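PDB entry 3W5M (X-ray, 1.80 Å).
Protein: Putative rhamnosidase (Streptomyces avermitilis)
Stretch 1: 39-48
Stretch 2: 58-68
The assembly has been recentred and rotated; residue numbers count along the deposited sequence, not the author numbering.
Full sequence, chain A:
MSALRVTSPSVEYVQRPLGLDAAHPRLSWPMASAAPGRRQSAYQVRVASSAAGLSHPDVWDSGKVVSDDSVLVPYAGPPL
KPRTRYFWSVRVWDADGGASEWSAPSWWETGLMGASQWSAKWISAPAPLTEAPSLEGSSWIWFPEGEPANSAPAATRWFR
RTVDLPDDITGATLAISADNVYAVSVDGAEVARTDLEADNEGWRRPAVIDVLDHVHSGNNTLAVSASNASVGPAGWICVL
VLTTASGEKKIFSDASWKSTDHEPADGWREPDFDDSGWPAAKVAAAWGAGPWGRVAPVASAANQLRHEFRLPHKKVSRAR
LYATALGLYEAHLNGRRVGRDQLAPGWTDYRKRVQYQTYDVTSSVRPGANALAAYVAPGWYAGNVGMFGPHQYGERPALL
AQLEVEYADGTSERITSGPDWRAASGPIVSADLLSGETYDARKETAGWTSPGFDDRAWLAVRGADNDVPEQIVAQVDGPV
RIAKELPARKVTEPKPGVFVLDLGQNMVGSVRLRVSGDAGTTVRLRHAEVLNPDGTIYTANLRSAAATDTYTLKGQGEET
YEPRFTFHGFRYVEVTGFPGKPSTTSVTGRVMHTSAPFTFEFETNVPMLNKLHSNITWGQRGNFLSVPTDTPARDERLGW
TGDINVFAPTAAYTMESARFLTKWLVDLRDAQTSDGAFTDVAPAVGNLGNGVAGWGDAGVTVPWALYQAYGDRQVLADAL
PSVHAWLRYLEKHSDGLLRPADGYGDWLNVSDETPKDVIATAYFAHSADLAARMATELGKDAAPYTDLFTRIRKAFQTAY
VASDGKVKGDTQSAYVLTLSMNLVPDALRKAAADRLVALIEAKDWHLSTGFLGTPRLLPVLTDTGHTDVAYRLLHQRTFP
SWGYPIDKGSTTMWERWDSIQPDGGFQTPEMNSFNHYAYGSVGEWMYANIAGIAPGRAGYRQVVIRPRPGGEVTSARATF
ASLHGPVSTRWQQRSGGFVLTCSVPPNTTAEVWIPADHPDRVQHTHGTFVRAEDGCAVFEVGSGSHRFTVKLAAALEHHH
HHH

Stretch 1 39-48: RQSAYQVRVA
Stretch 2 (58-68) DVWDSGKVVSD

Most of 39-48 is an extended strand, running to Ala48, that pairs antiparallel with 58-68 in two short ladders whose register shifts by one between Tyr43 and Arg46; together the stretches bury 896 Å². The residues covered most are Tyr43, Val47 and Trp60.

In the first ladder Tyr43 (phi/psi -141/164) faces Val65 (-109/123) as a hydrogen-bonded pair, CA-CA 5.3 Å: Tyr43 N donates to Val65 O at 2.9 Å and Val65 N to Tyr43 O at 2.7 Å. Both side chains lie on the same sheet face. With chi1 65° (p) and chi2 86°, the Tyr43 ring turns back over its partner, so that Val65 CB sits 3.9 Å from the Tyr43 ring centroid, 18° off the normal, a CH-pi contact; Ser67 CB meets the ring edge, 3.6 Å from Tyr43 CE2. Ala42 and Val66 pair on the other face, CA-CA 4.3 Å. Beyond them Ser67 N donates to Ser41 O (3.0 Å), and Gln40 NE2 to Ser67 O (2.9 Å).

In the second ladder Val47 (-132/136, chi1 t) pairs with Trp60 (-152/148, chi1 t, chi2 45°), CA-CA 4.9 Å. Val47 N donates to Trp60 O at 2.8 Å; Val47 O accepts from Trp60 N at 3.0 Å and Val59 N at 3.1 Å. Val47 CG2 packs at the indole edge, 3.8 Å from Trp60 CE3, while Val45 CG1 approaches obliquely, 3.8 Å from Trp60 CZ3.

Between the ladders, the Ser62 hydroxyl (chi1 p) takes part directly: Val45 N donates to Ser62 OG (2.8 Å), which donates to Gly63 O (2.7 Å), and Ser62 N donates to Val45 O (2.9 Å). Gly63 takes positive phi, 61/-177. Opposite Arg46 (CA-CA 4.4 Å), Asp61 accepts through OD1 from Gln44 NE2 (2.9 Å), and its OD2 forms a salt bridge with Arg46 NE (3.3 Å), a weak hydrogen bond.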

# COMPACT_ATOMS: atom_id res chain seq x y z
N ARG A 39 -22.57 32.74 2.41
CA ARG A 39 -22.08 32.34 1.10
C ARG A 39 -20.99 33.31 0.69
O ARG A 39 -21.02 34.48 1.07
CB ARG A 39 -23.19 32.41 0.05
CG ARG A 39 -24.35 31.44 0.20
CD ARG A 39 -25.38 31.64 -0.91
NE ARG A 39 -25.89 33.01 -0.97
CZ ARG A 39 -25.54 33.92 -1.89
NH1 ARG A 39 -24.68 33.62 -2.85
NH2 ARG A 39 -26.06 35.14 -1.85
N GLN A 40 -20.06 32.83 -0.12
CA GLN A 40 -19.04 33.69 -0.71
C GLN A 40 -19.51 34.27 -2.05
O GLN A 40 -20.00 33.53 -2.91
CB GLN A 40 -17.73 32.91 -0.90
CG GLN A 40 -16.64 33.65 -1.65
CD GLN A 40 -15.54 32.72 -2.09
OE1 GLN A 40 -14.83 32.15 -1.25
NE2 GLN A 40 -15.37 32.57 -3.40
N SER A 41 -19.36 35.59 -2.21
CA SER A 41 -19.63 36.27 -3.48
C SER A 41 -18.36 36.54 -4.27
O SER A 41 -18.40 36.60 -5.50
CB SER A 41 -20.43 37.58 -3.29
OG SER A 41 -19.82 38.43 -2.33
N ALA A 42 -17.23 36.72 -3.57
CA ALA A 42 -15.97 37.06 -4.25
C ALA A 42 -14.78 36.61 -3.44
O ALA A 42 -14.91 36.39 -2.24
CB ALA A 42 -15.91 38.57 -4.49
N TYR A 43 -13.62 36.49 -4.09
CA TYR A 43 -12.37 36.23 -3.37
C TYR A 43 -11.24 37.04 -3.98
O TYR A 43 -11.36 37.52 -5.10
CB TYR A 43 -11.99 34.74 -3.41
CG TYR A 43 -11.67 34.21 -4.80
CD1 TYR A 43 -10.38 34.32 -5.33
CD2 TYR A 43 -12.64 33.57 -5.57
CE1 TYR A 43 -10.07 33.84 -6.59
CE2 TYR A 43 -12.33 33.07 -6.84
CZ TYR A 43 -11.04 33.23 -7.35
OH TYR A 43 -10.70 32.75 -8.59
N GLN A 44 -10.15 37.16 -3.25
CA GLN A 44 -8.95 37.77 -3.78
C GLN A 44 -7.76 37.07 -3.21
O GLN A 44 -7.60 37.01 -1.99
CB GLN A 44 -8.89 39.26 -3.40
CG GLN A 44 -7.56 39.94 -3.74
CD GLN A 44 -7.55 41.42 -3.38
OE1 GLN A 44 -8.37 41.87 -2.58
NE2 GLN A 44 -6.61 42.17 -3.96
N VAL A 45 -6.88 36.60 -4.11
CA VAL A 45 -5.67 35.93 -3.69
C VAL A 45 -4.44 36.77 -3.98
O VAL A 45 -4.31 37.35 -5.05
CB VAL A 45 -5.52 34.55 -4.38
CG1 VAL A 45 -4.17 33.92 -4.04
CG2 VAL A 45 -6.69 33.64 -4.02
N ARG A 46 -3.53 36.85 -3.02
CA ARG A 46 -2.23 37.47 -3.27
C ARG A 46 -1.13 36.49 -3.00
O ARG A 46 -1.23 35.71 -2.07
CB ARG A 46 -2.03 38.66 -2.36
CG ARG A 46 -2.94 39.83 -2.63
CD ARG A 46 -2.70 40.84 -1.54
NE ARG A 46 -3.27 42.13 -1.90
CZ ARG A 46 -3.28 43.18 -1.08
NH1 ARG A 46 -2.78 43.08 0.15
NH2 ARG A 46 -3.83 44.30 -1.50
N VAL A 47 -0.08 36.57 -3.81
CA VAL A 47 1.10 35.72 -3.68
C VAL A 47 2.31 36.63 -3.77
O VAL A 47 2.36 37.52 -4.62
CB VAL A 47 1.19 34.66 -4.83
CG1 VAL A 47 2.33 33.70 -4.58
CG2 VAL A 47 -0.12 33.92 -5.03
N ALA A 48 3.28 36.40 -2.89
CA ALA A 48 4.47 37.22 -2.77
C ALA A 48 5.67 36.41 -2.30
O ALA A 48 5.53 35.26 -1.84
CB ALA A 48 4.19 38.39 -1.83
N ASP A 58 4.51 40.90 -5.04
CA ASP A 58 5.38 40.89 -6.21
C ASP A 58 5.19 39.68 -7.13
O ASP A 58 5.78 39.64 -8.20
CB ASP A 58 6.85 40.99 -5.80
CG ASP A 58 7.27 39.87 -4.86
OD1 ASP A 58 6.41 39.04 -4.50
OD2 ASP A 58 8.46 39.82 -4.50
N VAL A 59 4.38 38.69 -6.73
CA VAL A 59 4.17 37.52 -7.61
C VAL A 59 2.80 37.60 -8.31
O VAL A 59 2.72 37.64 -9.52
CB VAL A 59 4.39 36.18 -6.85
CG1 VAL A 59 4.16 34.96 -7.74
CG2 VAL A 59 5.77 36.12 -6.23
N TRP A 60 1.73 37.66 -7.53
CA TRP A 60 0.38 37.67 -8.10
C TRP A 60 -0.59 38.39 -7.18
O TRP A 60 -0.45 38.38 -5.97
CB TRP A 60 -0.12 36.25 -8.32
CG TRP A 60 -1.42 36.11 -9.10
CD1 TRP A 60 -1.78 36.78 -10.25
CD2 TRP A 60 -2.49 35.20 -8.83
NE1 TRP A 60 -3.01 36.35 -10.68
CE2 TRP A 60 -3.47 35.38 -9.83
CE3 TRP A 60 -2.72 34.24 -7.83
CZ2 TRP A 60 -4.66 34.65 -9.85
CZ3 TRP A 60 -3.91 33.52 -7.84
CH2 TRP A 60 -4.87 33.73 -8.86
N ASP A 61 -1.57 39.03 -7.81
CA ASP A 61 -2.72 39.56 -7.14
C ASP A 61 -3.87 39.33 -8.08
O ASP A 61 -3.97 39.99 -9.10
CB ASP A 61 -2.57 41.06 -6.86
CG ASP A 61 -3.68 41.61 -5.97
OD1 ASP A 61 -4.84 41.13 -6.06
OD2 ASP A 61 -3.38 42.52 -5.18
N SER A 62 -4.77 38.42 -7.74
CA SER A 62 -5.90 38.11 -8.62
C SER A 62 -6.81 39.31 -8.78
O SER A 62 -7.63 39.32 -9.68
CB SER A 62 -6.74 36.98 -8.03
OG SER A 62 -7.22 37.37 -6.74
N GLY A 63 -6.68 40.29 -7.87
CA GLY A 63 -7.75 41.27 -7.65
C GLY A 63 -9.03 40.59 -7.16
O GLY A 63 -9.07 39.36 -6.96
N LYS A 64 -10.09 41.37 -6.98
CA LYS A 64 -11.38 40.83 -6.51
C LYS A 64 -12.07 40.03 -7.62
O LYS A 64 -12.42 40.57 -8.65
CB LYS A 64 -12.29 41.95 -5.99
CG LYS A 64 -13.63 41.48 -5.43
CD LYS A 64 -14.45 42.67 -4.91
CE LYS A 64 -15.76 42.19 -4.31
NZ LYS A 64 -16.42 43.22 -3.46
N VAL A 65 -12.24 38.72 -7.39
CA VAL A 65 -12.81 37.84 -8.40
C VAL A 65 -14.20 37.41 -7.95
O VAL A 65 -14.38 36.86 -6.86
CB VAL A 65 -11.93 36.58 -8.66
CG1 VAL A 65 -12.47 35.78 -9.82
CG2 VAL A 65 -10.49 36.97 -8.93
N VAL A 66 -15.19 37.69 -8.80
CA VAL A 66 -16.60 37.38 -8.51
C VAL A 66 -16.84 35.90 -8.78
O VAL A 66 -16.79 35.46 -9.93
CB VAL A 66 -17.56 38.27 -9.35
CG1 VAL A 66 -19.01 37.92 -9.08
CG2 VAL A 66 -17.30 39.75 -9.06
N SER A 67 -17.06 35.13 -7.72
CA SER A 67 -17.10 33.67 -7.77
C SER A 67 -17.51 33.16 -6.40
O SER A 67 -17.17 33.78 -5.38
CB SER A 67 -15.71 33.09 -8.12
OG SER A 67 -15.72 31.67 -8.03
N ASP A 68 -18.24 32.05 -6.36
CA ASP A 68 -18.48 31.36 -5.10
C ASP A 68 -17.53 30.17 -4.89
O ASP A 68 -17.77 29.36 -4.00
CB ASP A 68 -19.95 30.92 -4.95
CG ASP A 68 -20.38 29.89 -6.00
OD1 ASP A 68 -19.53 29.33 -6.72
OD2 ASP A 68 -21.59 29.63 -6.09